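Local structure of Lmo0305 protein (Listeria monocytogenes, 3PJ0) at residues A266-A271 against P284-S289; N290-Y295 against F332-G337; I184-Q189 against K259-F264. The protein is of unknown specific function but belongs to the beta-eliminating lyase family, within the aminotransferase-like fold, and carries a covalently bound pyridoxal phosphate. All coordinates share one frame; numbering follows the deposited sequence. Where two conformers were deposited one is given.

Interaction 1 (A266-A271 against P284-S289); sequences AAKGLA and PEVPVS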
# COMPACT_ATOMS: atom_id res chain seq x y z
N ALA A 266 -4.20 17.39 -28.31
CA ALA A 266 -2.84 17.06 -28.69
C ALA A 266 -2.79 15.65 -29.21
O ALA A 266 -2.19 15.40 -30.27
CB ALA A 266 -1.90 17.23 -27.50
N ALA A 267 -3.41 14.71 -28.48
CA ALA A 267 -3.46 13.32 -28.94
C ALA A 267 -4.07 13.19 -30.35
O ALA A 267 -3.60 12.39 -31.18
CB ALA A 267 -4.23 12.43 -27.93
N LYS A 268 -5.15 13.94 -30.60
CA LYS A 268 -5.79 13.91 -31.92
C LYS A 268 -4.84 14.43 -33.02
O LYS A 268 -4.73 13.82 -34.08
CB LYS A 268 -7.10 14.69 -31.91
CG LYS A 268 -8.21 13.95 -31.16
CD LYS A 268 -9.56 14.64 -31.33
CE LYS A 268 -9.64 15.92 -30.60
NZ LYS A 268 -10.90 16.64 -30.92
N GLY A 269 -4.17 15.55 -32.76
CA GLY A 269 -3.19 16.11 -33.71
C GLY A 269 -2.09 15.10 -34.00
O GLY A 269 -1.73 14.88 -35.17
N LEU A 270 -1.56 14.45 -32.96
CA LEU A 270 -0.51 13.45 -33.12
C LEU A 270 -1.00 12.25 -33.92
O LEU A 270 -0.32 11.80 -34.83
CB LEU A 270 0.02 13.01 -31.75
CG LEU A 270 1.25 12.10 -31.69
CD1 LEU A 270 2.38 12.70 -32.53
CD2 LEU A 270 1.70 11.88 -30.23
N ALA A 271 -2.19 11.73 -33.58
CA ALA A 271 -2.76 10.59 -34.32
C ALA A 271 -2.90 10.93 -35.79
O ALA A 271 -2.59 10.10 -36.66
CB ALA A 271 -4.15 10.15 -33.71
N PRO A 284 -7.89 3.94 -31.52
CA PRO A 284 -8.86 4.24 -32.57
C PRO A 284 -8.23 5.19 -33.60
O PRO A 284 -7.21 5.84 -33.32
CB PRO A 284 -10.00 4.93 -31.82
CG PRO A 284 -9.53 5.25 -30.46
CD PRO A 284 -8.20 4.63 -30.24
N GLU A 285 -8.82 5.28 -34.80
CA GLU A 285 -8.28 6.17 -35.83
C GLU A 285 -8.26 7.62 -35.36
O GLU A 285 -7.27 8.35 -35.58
CB GLU A 285 -9.09 6.02 -37.13
CG GLU A 285 -8.67 7.00 -38.24
CD GLU A 285 -9.38 6.76 -39.58
OE1 GLU A 285 -10.05 5.71 -39.76
OE2 GLU A 285 -9.25 7.65 -40.46
N VAL A 286 -9.37 8.05 -34.74
CA VAL A 286 -9.44 9.35 -34.08
C VAL A 286 -9.55 9.09 -32.56
O VAL A 286 -10.54 8.50 -32.09
CB VAL A 286 -10.58 10.23 -34.57
CG1 VAL A 286 -10.61 11.54 -33.74
CG2 VAL A 286 -10.43 10.51 -36.08
N PRO A 287 -8.52 9.47 -31.79
CA PRO A 287 -8.54 9.27 -30.35
C PRO A 287 -9.77 9.90 -29.71
O PRO A 287 -10.26 10.91 -30.19
CB PRO A 287 -7.27 10.00 -29.86
CG PRO A 287 -6.35 9.91 -31.01
CD PRO A 287 -7.23 10.03 -32.24
N VAL A 288 -10.24 9.26 -28.64
CA VAL A 288 -11.36 9.75 -27.88
C VAL A 288 -10.88 10.14 -26.47
O VAL A 288 -11.67 10.30 -25.58
CB VAL A 288 -12.49 8.68 -27.85
CG1 VAL A 288 -13.00 8.42 -29.29
CG2 VAL A 288 -12.02 7.35 -27.15
N SER A 289 -9.56 10.33 -26.33
CA SER A 289 -8.92 10.63 -25.03
C SER A 289 -7.47 11.03 -25.34
O SER A 289 -7.13 11.35 -26.48
CB SER A 289 -8.98 9.39 -24.12
OG SER A 289 -8.08 8.39 -24.61

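Interaction 2 (N290-Y295 against F332-G337); sequences NMFHVY and FEVSVG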
# COMPACT_ATOMS: atom_id res chain seq x y z
N ASN A 290 -6.61 10.99 -24.33
CA ASN A 290 -5.22 11.37 -24.53
C ASN A 290 -4.36 10.22 -25.07
O ASN A 290 -3.16 10.38 -25.29
CB ASN A 290 -4.64 11.85 -23.20
CG ASN A 290 -4.53 10.76 -22.22
OD1 ASN A 290 -5.46 9.93 -22.09
ND2 ASN A 290 -3.40 10.71 -21.50
N MSE A 291 -4.96 9.05 -25.28
CA MSE A 291 -4.23 7.88 -25.68
C MSE A 291 -4.71 7.24 -26.96
O MSE A 291 -5.81 7.52 -27.44
CB MSE A 291 -4.29 6.83 -24.57
CG MSE A 291 -5.62 6.16 -24.38
SE MSE A 291 -5.52 4.54 -23.28
CE MSE A 291 -4.47 3.46 -24.50
N PHE A 292 -3.86 6.37 -27.48
CA PHE A 292 -4.16 5.59 -28.68
C PHE A 292 -3.00 4.62 -28.88
O PHE A 292 -1.98 4.72 -28.21
CB PHE A 292 -4.38 6.48 -29.93
CG PHE A 292 -3.25 7.39 -30.25
CD1 PHE A 292 -2.19 6.97 -31.05
CD2 PHE A 292 -3.23 8.71 -29.76
CE1 PHE A 292 -1.12 7.84 -31.34
CE2 PHE A 292 -2.17 9.55 -30.04
CZ PHE A 292 -1.12 9.13 -30.83
N HIS A 293 -3.22 3.65 -29.77
CA HIS A 293 -2.21 2.68 -30.16
C HIS A 293 -1.84 2.95 -31.62
O HIS A 293 -2.67 3.31 -32.40
CB HIS A 293 -2.78 1.28 -30.00
CG HIS A 293 -2.89 0.85 -28.59
ND1 HIS A 293 -3.32 -0.40 -28.21
CD2 HIS A 293 -2.59 1.51 -27.44
CE1 HIS A 293 -3.31 -0.48 -26.89
NE2 HIS A 293 -2.82 0.65 -26.41
N VAL A 294 -0.56 2.78 -31.96
CA VAL A 294 -0.04 3.01 -33.33
C VAL A 294 0.37 1.64 -33.87
O VAL A 294 1.12 0.92 -33.23
CB VAL A 294 1.20 3.94 -33.28
CG1 VAL A 294 1.81 4.17 -34.65
CG2 VAL A 294 0.83 5.29 -32.58
N TYR A 295 -0.14 1.30 -35.05
CA TYR A 295 0.09 0.01 -35.67
C TYR A 295 0.84 0.19 -36.96
O TYR A 295 0.56 1.11 -37.72
CB TYR A 295 -1.24 -0.68 -35.98
CG TYR A 295 -1.85 -1.46 -34.84
CD1 TYR A 295 -2.46 -0.82 -33.76
CD2 TYR A 295 -1.83 -2.86 -34.86
CE1 TYR A 295 -3.02 -1.55 -32.71
CE2 TYR A 295 -2.41 -3.60 -33.83
CZ TYR A 295 -3.01 -2.94 -32.75
OH TYR A 295 -3.56 -3.67 -31.72
N PHE A 332 2.47 -0.01 -30.63
CA PHE A 332 2.83 0.56 -29.33
C PHE A 332 1.79 1.56 -28.92
O PHE A 332 0.95 1.97 -29.73
CB PHE A 332 4.23 1.20 -29.29
CG PHE A 332 4.34 2.46 -30.11
CD1 PHE A 332 4.01 3.68 -29.57
CD2 PHE A 332 4.78 2.41 -31.42
CE1 PHE A 332 4.12 4.83 -30.35
CE2 PHE A 332 4.92 3.56 -32.16
CZ PHE A 332 4.56 4.77 -31.63
N GLU A 333 1.81 1.88 -27.64
CA GLU A 333 0.86 2.82 -27.06
C GLU A 333 1.47 4.20 -26.79
O GLU A 333 2.62 4.30 -26.33
CB GLU A 333 0.36 2.22 -25.74
CG GLU A 333 -0.45 3.11 -24.86
CD GLU A 333 -0.95 2.35 -23.66
OE1 GLU A 333 -1.92 1.59 -23.84
OE2 GLU A 333 -0.33 2.46 -22.57
N VAL A 334 0.67 5.25 -27.01
CA VAL A 334 1.02 6.61 -26.66
C VAL A 334 -0.03 7.18 -25.71
O VAL A 334 -1.24 7.03 -25.98
CB VAL A 334 0.99 7.58 -27.87
CG1 VAL A 334 1.51 8.98 -27.44
CG2 VAL A 334 1.78 7.03 -29.05
N SER A 335 0.40 7.72 -24.57
CA SER A 335 -0.49 8.44 -23.66
C SER A 335 0.07 9.85 -23.52
O SER A 335 1.14 10.02 -22.94
CB SER A 335 -0.63 7.77 -22.28
OG SER A 335 -1.15 6.45 -22.40
N VAL A 336 -0.63 10.84 -24.05
CA VAL A 336 -0.16 12.23 -24.02
C VAL A 336 -0.28 12.83 -22.62
O VAL A 336 -1.28 12.61 -21.91
CB VAL A 336 -0.89 13.11 -25.06
CG1 VAL A 336 -0.44 14.59 -24.96
CG2 VAL A 336 -0.59 12.62 -26.46
N GLY A 337 0.74 13.57 -22.24
CA GLY A 337 0.83 14.22 -20.95
C GLY A 337 1.62 15.50 -21.10
O GLY A 337 1.63 16.11 -22.19

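Interaction 3 (I184-Q189 against K259-F264); sequences ITPFYQ and KMAEYF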
# COMPACT_ATOMS: atom_id res chain seq x y z
N ILE A 184 -11.32 11.17 -20.20
CA ILE A 184 -12.45 11.02 -21.14
C ILE A 184 -13.55 12.11 -21.06
O ILE A 184 -14.40 12.19 -21.93
CB ILE A 184 -13.11 9.61 -21.02
CG1 ILE A 184 -13.92 9.43 -19.72
CG2 ILE A 184 -12.06 8.52 -21.16
CD1 ILE A 184 -14.61 8.10 -19.60
N THR A 185 -13.52 12.96 -20.05
CA THR A 185 -14.57 13.99 -19.95
C THR A 185 -14.57 14.95 -21.15
O THR A 185 -15.63 15.33 -21.62
CB THR A 185 -14.55 14.74 -18.60
OG1 THR A 185 -13.38 15.53 -18.48
CG2 THR A 185 -14.62 13.75 -17.45
N PRO A 186 -13.39 15.29 -21.71
CA PRO A 186 -13.45 16.18 -22.91
C PRO A 186 -14.23 15.60 -24.11
O PRO A 186 -15.08 16.30 -24.70
CB PRO A 186 -11.98 16.42 -23.26
CG PRO A 186 -11.23 16.17 -21.96
CD PRO A 186 -12.00 15.06 -21.26
N PHE A 187 -14.00 14.33 -24.43
CA PHE A 187 -14.69 13.67 -25.54
C PHE A 187 -16.18 13.51 -25.27
O PHE A 187 -17.00 13.84 -26.11
CB PHE A 187 -14.09 12.30 -25.87
CG PHE A 187 -14.93 11.50 -26.81
CD1 PHE A 187 -14.92 11.78 -28.16
CD2 PHE A 187 -15.79 10.52 -26.34
CE1 PHE A 187 -15.74 11.05 -29.05
CE2 PHE A 187 -16.60 9.80 -27.21
CZ PHE A 187 -16.59 10.08 -28.57
N TYR A 188 -16.52 13.04 -24.08
CA TYR A 188 -17.93 12.88 -23.76
C TYR A 188 -18.68 14.20 -23.54
O TYR A 188 -19.89 14.24 -23.67
CB TYR A 188 -18.12 11.98 -22.54
CG TYR A 188 -18.12 10.49 -22.78
CD1 TYR A 188 -18.66 9.92 -23.94
CD2 TYR A 188 -17.68 9.63 -21.79
CE1 TYR A 188 -18.70 8.51 -24.11
CE2 TYR A 188 -17.73 8.24 -21.94
CZ TYR A 188 -18.26 7.68 -23.09
OH TYR A 188 -18.28 6.29 -23.19
N GLN A 189 -17.97 15.28 -23.24
CA GLN A 189 -18.62 16.55 -22.92
C GLN A 189 -19.61 16.33 -21.72
O GLN A 189 -20.73 16.86 -21.67
CB GLN A 189 -19.20 17.22 -24.16
CG GLN A 189 -18.09 17.78 -25.06
CD GLN A 189 -17.36 18.94 -24.40
OE1 GLN A 189 -17.98 19.98 -24.14
NE2 GLN A 189 -16.06 18.78 -24.10
N LYS A 259 -5.89 20.24 -17.66
CA LYS A 259 -5.24 19.96 -18.94
C LYS A 259 -5.85 18.79 -19.74
O LYS A 259 -5.33 18.45 -20.81
CB LYS A 259 -3.76 19.65 -18.73
CG LYS A 259 -2.97 20.78 -18.09
CD LYS A 259 -1.48 20.49 -18.17
CE LYS A 259 -0.63 21.51 -17.43
NZ LYS A 259 0.81 21.10 -17.34
N MSE A 260 -6.90 18.16 -19.24
CA MSE A 260 -7.45 16.99 -19.94
C MSE A 260 -7.87 17.31 -21.37
O MSE A 260 -7.61 16.50 -22.28
CB MSE A 260 -8.58 16.31 -19.14
CG MSE A 260 -8.12 15.81 -17.77
SE MSE A 260 -6.77 14.42 -17.93
CE MSE A 260 -5.64 14.90 -16.38
N ALA A 261 -8.52 18.45 -21.59
CA ALA A 261 -8.93 18.86 -22.95
C ALA A 261 -7.72 19.10 -23.87
O ALA A 261 -7.73 18.73 -25.05
CB ALA A 261 -9.82 20.08 -22.91
N GLU A 262 -6.69 19.74 -23.31
CA GLU A 262 -5.41 20.01 -24.00
C GLU A 262 -4.73 18.70 -24.46
O GLU A 262 -4.19 18.61 -25.58
CB GLU A 262 -4.48 20.79 -23.07
CG GLU A 262 -3.05 20.90 -23.55
CD GLU A 262 -2.09 21.45 -22.49
OE1 GLU A 262 -2.51 22.25 -21.62
OE2 GLU A 262 -0.90 21.10 -22.59
N TYR A 263 -4.71 17.71 -23.56
CA TYR A 263 -4.10 16.40 -23.87
C TYR A 263 -4.90 15.68 -24.94
O TYR A 263 -4.33 15.02 -25.78
CB TYR A 263 -3.99 15.45 -22.64
CG TYR A 263 -3.16 15.91 -21.46
CD1 TYR A 263 -2.09 16.81 -21.60
CD2 TYR A 263 -3.39 15.36 -20.20
CE1 TYR A 263 -1.34 17.19 -20.50
CE2 TYR A 263 -2.62 15.71 -19.11
CZ TYR A 263 -1.62 16.62 -19.26
OH TYR A 263 -0.86 16.93 -18.16
N PHE A 264 -6.23 15.80 -24.89
CA PHE A 264 -7.13 15.20 -25.90
C PHE A 264 -6.88 15.80 -27.29
O PHE A 264 -6.74 15.07 -28.27
CB PHE A 264 -8.59 15.37 -25.43
CG PHE A 264 -9.65 15.04 -26.45
CD1 PHE A 264 -9.64 13.84 -27.16
CD2 PHE A 264 -10.72 15.92 -26.64
CE1 PHE A 264 -10.66 13.56 -28.08
CE2 PHE A 264 -11.75 15.63 -27.53
CZ PHE A 264 -11.73 14.45 -28.25

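Interaction 1 (A266-A271 against P284-S289)
The connection between the antiparallel strands 280-283 and 291-296 of the smaller domain runs along one side of helix 260-275, and a proline packs where the two meet. P287 points its ring at the helix between A267 and A271, residues one turn apart. P287 CD lies 3.4 Å from A271 CB, closer than usual van der Waals contact for two carbons, so the fit is tight. P287 CG leans over the helix backbone, 3.7 Å from A267 O. A267 O already accepts the backbone bond of A271 N (2.9 Å), and the proline, lacking an N-H, adds no further donor beside it. Alanine suits both helix positions because a bare methyl lets the loop come almost to the backbone. A267 CB uses this closeness too, meeting S289 O at 3.4 Å.

K268 adds the aliphatic part of its chain alongside. K268 CG, anti to the carbonyl carbon (chi1 -73°), lies 3.8 Å from P287 O, and the chain crosses the proline obliquely. K268 CD touches V286 CG1 at 4.1 Å, the valine having this methyl anti to its own backbone N. A bend at chi3 (-71°) then carries the amine away from the loop, to a salt bridge with E265 and a cation-pi contact with F264. A long, flexible lysine thus serves the apolar contact with its stem and keeps its charge elsewhere.

S289 points its CB away from the helix, and its OG accepts a hydrogen bond from M291 N, which fastens the loop's end to the start of the next strand. Beneath the contact lies strand 291-296, where F292 is touched by A267, L270 and P287, so the helix and the loop share one aromatic side chain of the sheet.

Interaction 2 (N290-Y295 against F332-G337)
Strands 291-296 and 329-335 are the two inner strands of the four-stranded antiparallel sheet of the smaller domain, and their backbones are paired in regular register. At F292 and V334 the bonds are mutual: F292 N reaches V334 O at 3.1 Å, and V334 N returns to F292 O at 3.0 Å, nearly along the C=O axis. V294 and F332 repeat the pattern, with V294 N to F332 O at 2.8 Å and F332 N to V294 O at 3.1 Å. Backbone polar groups of the alternate residues point away from this strand pair: H293 bonds V283 on the neighbouring strand, E333 N meets Y321 OH, and S335 bonds G19.

Just before strand 291-296 and after strand 329-335, N290 and V336 prolong the ladder. N290 O accepts V336 N at 2.9 Å, while N290 ND2 gives an almost straight bond of 2.9 Å to V336 O. Asparagine suits the place because its amide, with V336 O in its plane, imitates a peptide N-H.

On the face bearing M291, H293 and E333, H293 NE2 donates in its ring plane to the anti lone pair of E333 OE1 (2.9 Å). The same oxygen is in a salt bridge with R148, so two donors grip it, which would favour an ionised carboxylate. The opposite face is apolar. F292 and F332 both have CG in the crowded position between backbone N and carbonyl carbon, which sets a ring face against a cross-strand valine: V334 CB over F292, and V294 CB over F332, 4.1 Å from the F332 centroid.

Interaction 3 (I184-Q189 against K259-F264)
F264 leaves helix 260-275 with CG anti to its backbone N (chi1 170°), which directs the ring at helix 185-188. CB and CG both lie near P186 CB. F264 CD2 closes on P186 CB at 3.6 Å. F264 CE2 comes next, 4.0 Å from F187 N, which lies over one face of the ring. CD1 and CE1 pack instead on the loop of interaction 1, beside S289 O and P287 O. At the tip, F264 CZ reaches F187 CB at 4.0 Å and sits at the edge of the F187 ring, the two side chains crossing obliquely.

In what is probably the two-domain layout of an aminotransferase-like fold, the contact joins helix 185-188, which follows strand 173-178 of the large mixed sheet, to helix 260-275, which packs on the smaller antiparallel one. P186 suits the interface because its compact ring is apolar and can lie flush against a backbone. P186 CG is 3.6 Å from A261 N and touches M260 CB at 3.9 Å. The small A261 leaves room for this. At the helix end Q189, with positive phi (56°), folds back and Q189 NE2 donates to a lone pair of P186 O at 2.7 Å.

Along the chain the three follow in series: interaction 3 closes at F264, interaction 1 opens at A266 and ends at S289, and interaction 2 begins at N290. Helix 260-275 supplies a segment to interactions 3 and 1, whose centres are about 11 Å apart; V288 O packs on F187 CB, and P287 O on F264 CE1. Interactions 1 and 2 lie closer, about 8 Å between centres, and meet where F292 touches A267 and P287. Interactions 2 and 3, about 15 Å apart, touch through Y263, which packs on N290 and G337. The helix therefore stands between the smaller sheet and helix 185-188, so that it lies where the two probable domains meet.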